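Local coordinates for esterase family protein (Staphylococcus aureus, PDB 7L0A) that probably hydrolyses S-formylglutathione to formate and glutathione, as a serine esterase of the alpha/beta-hydrolase fold, at residues H97-Y100 / D101-E105; Y109-I113 / F114-K118. One frame throughout, in Å; residues are numbered along the deposited sequence.

Interaction 1 (H97-Y100 / D101-E105); sequences HSYY and DYILE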
loop_
_atom_site.group_PDB
_atom_site.type_symbol
_atom_site.label_atom_id
_atom_site.label_comp_id
_atom_site.label_asym_id
_atom_site.label_seq_id
_atom_site.Cartn_x
_atom_site.Cartn_y
_atom_site.Cartn_z
ATOM N N HIS B 97 -22.150 -0.540 -9.383
ATOM C CA HIS B 97 -21.501 -1.166 -8.238
ATOM C C HIS B 97 -20.938 -2.524 -8.602
ATOM O O HIS B 97 -20.771 -3.374 -7.716
ATOM C CB HIS B 97 -22.494 -1.298 -7.095
ATOM C CG HIS B 97 -23.041 0.014 -6.650
ATOM N ND1 HIS B 97 -22.475 0.742 -5.630
ATOM C CD2 HIS B 97 -24.066 0.761 -7.123
ATOM C CE1 HIS B 97 -23.150 1.865 -5.464
ATOM N NE2 HIS B 97 -24.115 1.906 -6.366
ATOM N N SER B 98 -20.653 -2.744 -9.872
ATOM C CA SER B 98 -20.275 -4.047 -10.399
ATOM C C SER B 98 -18.782 -4.078 -10.712
ATOM O O SER B 98 -18.073 -3.079 -10.552
ATOM C CB SER B 98 -21.105 -4.366 -11.644
ATOM O OG SER B 98 -22.497 -4.527 -11.336
ATOM N N TYR B 99 -18.319 -5.255 -11.155
ATOM C CA TYR B 99 -16.933 -5.493 -11.564
ATOM C C TYR B 99 -16.324 -4.350 -12.354
ATOM O O TYR B 99 -15.212 -3.896 -12.037
ATOM C CB TYR B 99 -16.903 -6.805 -12.400
ATOM C CG TYR B 99 -15.570 -7.136 -13.035
ATOM C CD1 TYR B 99 -14.558 -7.669 -12.276
ATOM C CD2 TYR B 99 -15.346 -6.944 -14.376
ATOM C CE1 TYR B 99 -13.325 -7.957 -12.820
ATOM C CE2 TYR B 99 -14.108 -7.221 -14.943
ATOM C CZ TYR B 99 -13.111 -7.760 -14.155
ATOM O OH TYR B 99 -11.880 -8.066 -14.713
ATOM N N TYR B 100 -17.019 -3.900 -13.401
ATOM C CA TYR B 100 -16.526 -2.811 -14.240
ATOM C C TYR B 100 -16.207 -1.578 -13.402
ATOM O O TYR B 100 -15.094 -1.038 -13.466
ATOM C CB TYR B 100 -17.566 -2.478 -15.310
ATOM C CG TYR B 100 -17.235 -1.355 -16.231
ATOM C CD1 TYR B 100 -16.440 -1.553 -17.360
ATOM C CD2 TYR B 100 -17.740 -0.098 -16.000
ATOM C CE1 TYR B 100 -16.179 -0.491 -18.231
ATOM C CE2 TYR B 100 -17.450 0.960 -16.839
ATOM C CZ TYR B 100 -16.666 0.750 -17.949
ATOM O OH TYR B 100 -16.398 1.809 -18.788
ATOM N N ASP B 101 -17.159 -1.157 -12.557
ATOM C CA ASP B 101 -16.980 0.050 -11.767
ATOM C C ASP B 101 -15.881 -0.144 -10.735
ATOM O O ASP B 101 -15.132 0.794 -10.426
ATOM C CB ASP B 101 -18.290 0.404 -11.097
ATOM C CG ASP B 101 -19.459 0.351 -12.088
ATOM O OD1 ASP B 101 -19.584 1.331 -12.865
ATOM O OD2 ASP B 101 -20.195 -0.677 -12.131
ATOM N N TYR B 102 -15.811 -1.345 -10.171
ATOM C CA TYR B 102 -14.835 -1.637 -9.128
ATOM C C TYR B 102 -13.410 -1.588 -9.663
ATOM O O TYR B 102 -12.524 -1.000 -9.025
ATOM C CB TYR B 102 -15.145 -3.002 -8.513
ATOM C CG TYR B 102 -14.065 -3.575 -7.644
ATOM C CD1 TYR B 102 -13.618 -2.915 -6.503
ATOM C CD2 TYR B 102 -13.435 -4.766 -8.002
ATOM C CE1 TYR B 102 -12.608 -3.465 -5.718
ATOM C CE2 TYR B 102 -12.416 -5.302 -7.231
ATOM C CZ TYR B 102 -12.023 -4.639 -6.104
ATOM O OH TYR B 102 -11.004 -5.184 -5.320
ATOM N N ILE B 103 -13.153 -2.218 -10.814
ATOM C CA ILE B 103 -11.805 -2.168 -11.352
ATOM C C ILE B 103 -11.411 -0.722 -11.672
ATOM O O ILE B 103 -10.261 -0.316 -11.447
ATOM C CB ILE B 103 -11.657 -3.087 -12.580
ATOM C CG1 ILE B 103 -11.842 -4.554 -12.196
ATOM C CG2 ILE B 103 -10.243 -2.945 -13.179
ATOM C CD1 ILE B 103 -10.922 -5.029 -11.109
ATOM N N LEU B 104 -12.360 0.097 -12.122
ATOM C CA LEU B 104 -12.040 1.496 -12.401
ATOM C C LEU B 104 -11.796 2.266 -11.106
ATOM O O LEU B 104 -10.976 3.186 -11.078
ATOM C CB LEU B 104 -13.136 2.130 -13.247
ATOM C CG LEU B 104 -13.167 1.564 -14.664
ATOM C CD1 LEU B 104 -14.351 2.146 -15.406
ATOM C CD2 LEU B 104 -11.901 1.847 -15.444
ATOM N N GLU B 105 -12.486 1.899 -10.025
ATOM C CA GLU B 105 -12.192 2.472 -8.718
ATOM C C GLU B 105 -10.776 2.124 -8.280
ATOM O O GLU B 105 -10.043 2.995 -7.791
ATOM C CB GLU B 105 -13.206 1.971 -7.692
ATOM C CG GLU B 105 -12.768 2.264 -6.242
ATOM C CD GLU B 105 -13.635 1.571 -5.221
ATOM O OE1 GLU B 105 -13.160 0.637 -4.598
ATOM O OE2 GLU B 105 -14.853 1.929 -5.117
#

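Interaction 2 (Y109-I113 / F114-K118); sequences YVHQI and FPLSK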
loop_
_atom_site.group_PDB
_atom_site.type_symbol
_atom_site.label_atom_id
_atom_site.label_comp_id
_atom_site.label_asym_id
_atom_site.label_seq_id
_atom_site.Cartn_x
_atom_site.Cartn_y
_atom_site.Cartn_z
ATOM N N TYR B 109 -7.971 4.889 -7.423
ATOM C CA TYR B 109 -7.425 4.963 -6.071
ATOM C C TYR B 109 -5.901 4.811 -6.077
ATOM O O TYR B 109 -5.171 5.619 -5.486
ATOM C CB TYR B 109 -8.096 3.877 -5.217
ATOM C CG TYR B 109 -7.704 3.753 -3.766
ATOM C CD1 TYR B 109 -7.588 4.868 -2.933
ATOM C CD2 TYR B 109 -7.500 2.502 -3.212
ATOM C CE1 TYR B 109 -7.243 4.741 -1.610
ATOM C CE2 TYR B 109 -7.148 2.361 -1.885
ATOM C CZ TYR B 109 -7.043 3.495 -1.088
ATOM O OH TYR B 109 -6.708 3.339 0.247
ATOM N N VAL B 110 -5.396 3.793 -6.780
ATOM C CA VAL B 110 -3.949 3.570 -6.701
ATOM C C VAL B 110 -3.193 4.647 -7.455
ATOM O O VAL B 110 -2.055 4.963 -7.101
ATOM C CB VAL B 110 -3.556 2.165 -7.194
ATOM C CG1 VAL B 110 -4.225 1.106 -6.296
ATOM C CG2 VAL B 110 -3.842 1.925 -8.668
ATOM N N HIS B 111 -3.784 5.226 -8.503
ATOM C CA HIS B 111 -3.113 6.323 -9.200
ATOM C C HIS B 111 -3.171 7.622 -8.404
ATOM O O HIS B 111 -2.281 8.465 -8.567
ATOM C CB HIS B 111 -3.673 6.546 -10.595
ATOM C CG HIS B 111 -3.246 5.500 -11.589
ATOM N ND1 HIS B 111 -3.851 4.262 -11.671
ATOM C CD2 HIS B 111 -2.311 5.526 -12.562
ATOM C CE1 HIS B 111 -3.288 3.563 -12.645
ATOM N NE2 HIS B 111 -2.357 4.321 -13.208
ATOM N N GLN B 112 -4.133 7.778 -7.499
ATOM C CA GLN B 112 -4.106 8.930 -6.604
ATOM C C GLN B 112 -3.079 8.774 -5.496
ATOM O O GLN B 112 -2.358 9.727 -5.177
ATOM C CB GLN B 112 -5.485 9.195 -5.989
ATOM C CG GLN B 112 -6.568 9.629 -6.962
ATOM C CD GLN B 112 -6.299 10.976 -7.606
ATOM O OE1 GLN B 112 -6.388 12.004 -6.949
ATOM N NE2 GLN B 112 -5.983 10.972 -8.894
ATOM N N ILE B 113 -3.042 7.593 -4.849
ATOM C CA ILE B 113 -2.236 7.462 -3.633
ATOM C C ILE B 113 -0.818 6.946 -3.854
ATOM O O ILE B 113 0.001 7.008 -2.919
ATOM C CB ILE B 113 -2.862 6.565 -2.546
ATOM C CG1 ILE B 113 -3.038 5.108 -2.974
ATOM C CG2 ILE B 113 -4.189 7.114 -2.080
ATOM C CD1 ILE B 113 -3.296 4.149 -1.782
ATOM N N PHE B 114 -0.499 6.433 -5.041
ATOM C CA PHE B 114 0.836 5.945 -5.353
ATOM C C PHE B 114 1.460 6.698 -6.532
ATOM O O PHE B 114 0.755 7.333 -7.340
ATOM C CB PHE B 114 0.864 4.439 -5.691
ATOM C CG PHE B 114 0.574 3.527 -4.537
ATOM C CD1 PHE B 114 1.455 3.442 -3.465
ATOM C CD2 PHE B 114 -0.539 2.718 -4.544
ATOM C CE1 PHE B 114 1.185 2.584 -2.410
ATOM C CE2 PHE B 114 -0.802 1.867 -3.496
ATOM C CZ PHE B 114 0.066 1.803 -2.428
ATOM N N PRO B 115 2.797 6.641 -6.669
ATOM C CA PRO B 115 3.480 7.382 -7.766
ATOM C C PRO B 115 3.442 6.643 -9.101
ATOM O O PRO B 115 4.456 6.154 -9.627
ATOM C CB PRO B 115 4.905 7.531 -7.214
ATOM C CG PRO B 115 5.097 6.296 -6.385
ATOM C CD PRO B 115 3.751 6.054 -5.715
ATOM N N LEU B 116 2.235 6.520 -9.647
ATOM C CA LEU B 116 1.967 5.765 -10.857
ATOM C C LEU B 116 1.649 6.746 -11.975
ATOM O O LEU B 116 0.892 7.703 -11.768
ATOM C CB LEU B 116 0.781 4.827 -10.655
ATOM C CG LEU B 116 0.843 3.902 -9.441
ATOM C CD1 LEU B 116 -0.343 3.006 -9.363
ATOM C CD2 LEU B 116 2.139 3.108 -9.529
ATOM N N SER B 117 2.222 6.508 -13.155
ATOM C CA SER B 117 1.943 7.375 -14.274
ATOM C C SER B 117 0.456 7.351 -14.617
ATOM O O SER B 117 -0.183 6.296 -14.646
ATOM C CB SER B 117 2.728 6.966 -15.501
ATOM O OG SER B 117 2.450 7.855 -16.569
ATOM N N LYS B 118 -0.067 8.524 -14.934
ATOM C CA LYS B 118 -1.435 8.678 -15.401
ATOM C C LYS B 118 -1.528 8.773 -16.904
ATOM O O LYS B 118 -2.645 8.900 -17.436
ATOM C CB LYS B 118 -2.052 9.914 -14.763
ATOM C CG LYS B 118 -2.223 9.768 -13.256
ATOM C CD LYS B 118 -2.608 11.060 -12.577
ATOM C CE LYS B 118 -2.852 10.849 -11.089
ATOM N NZ LYS B 118 -3.355 12.077 -10.412
HETATM O O HOH W 1 -0.173 9.508 -7.783
HETATM O O HOH W 2 0.588 9.611 -9.961
#

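Interaction 1 (H97-Y100 / D101-E105)
Asp101 reaches back to the backbone of Ser98, where its OD2 accepts the Ser98 N-H at 3.1 Å, an angle of 160° at the hydrogen. The amide meets the anti side of the carboxylate, only slightly out of its plane. Holding CG beside its own backbone N (chi1 -48°) is what turns the carboxylate toward the preceding residues. Ser98 occupies the N-cap of helix 99-113, though in the conformer given its OG bonds Ala94 O rather than capping the turn. The main chain closes the turn through Tyr102 N to Ser98 O (2.9 Å) and Ile103 N to Tyr99 O (2.9 Å), while Leu104 N to Tyr100 O is longer at 3.3 Å.

Two CH-pi contacts follow the helical i to i+4 spacing. Ile103 CG1 sits over one face of the Tyr99 ring, 4.1 Å from its centroid; Leu104 CD1 does the same for Tyr100 at 4.0 Å. Both are displaced toward the rim. At the edge of the Tyr100 ring, Asp101 OD1 lies in plane, 3.9 Å from CD2, with carboxylate and ring almost perpendicular. The Tyr100 hydroxyl bonds Gln142 NE2, and Phe138 of helix 130-141 meets its ring.

Interaction 2 (Y109-I113 / F114-K118)
Val110 O accepts the N-H of Phe114 at 3.0 Å, the last helical bond across this join, bent to 139° at the hydrogen and well tilted from the carbonyl plane. Helix 99-113 ends here: Phe114 is the first residue to leave helical geometry, and Pro115 centres an inverse gamma turn that starts the loop toward strand 123-128.

Around that bond the apolar side chains close up. Ile113 and Phe114 lie side by side, pointing the same way; because Ile113 CG1 stands between its own backbone N and carbonyl carbon (chi1 63°), it comes over one face of the Phe114 ring, 4.2 Å from the centroid. Farther along the same ring, Ile113 CD1 touches Phe114 CE2. Beyond the gamma turn, Leu116 CD1 meets Val110 CG2 obliquely at 3.7 Å.

His111 sets its ring across Leu116 at about a right angle, with His111 CD2 3.7 Å from Leu116 CB. Water 2 lies 2.6 Å from Leu116 O and binds His111 O weakly. Lys118, extended beyond CG, runs back so that its CE lies 3.5 Å from His111 O.

Farther out, Val110 and Leu116 rest on strands 24-32 and 79-83 of the central sheet, while the Phe114 ring meets Phe114 of the second subunit. The His111 ring is fixed from both nitrogens: ND1 bonds Tyr107 O, and NE2 bonds Asn123 OD1. Two acceptors would be expected to favour a doubly protonated imidazole. Asn123 ND2 in turn binds Ser117 O, which sits at the edge of the imidazole, near its plane and 3.1 Å from His111 CD2.

Overall arrangement
Interaction 1 comes first along the chain and interaction 2 second, and they mark the start and end of one helix, 99-113, with centres 17 Å apart and no direct touch between them. That helix lies on the connection from strand 79-83 to strand 123-128, a beta-alpha-beta crossover that passes strand 49-53 in the sheet of the alpha/beta-hydrolase fold. The start lies near the predicted catalytic centre: Tyr99 touches the probable nucleophile elbow, its side chain about 10 Å from that of Ser129. The end lies away from the active site, against strands 9-17, 24-32 and 79-83. Both contacts also touch the second subunit, so residues at both ends of the helix take part in the dimer contact.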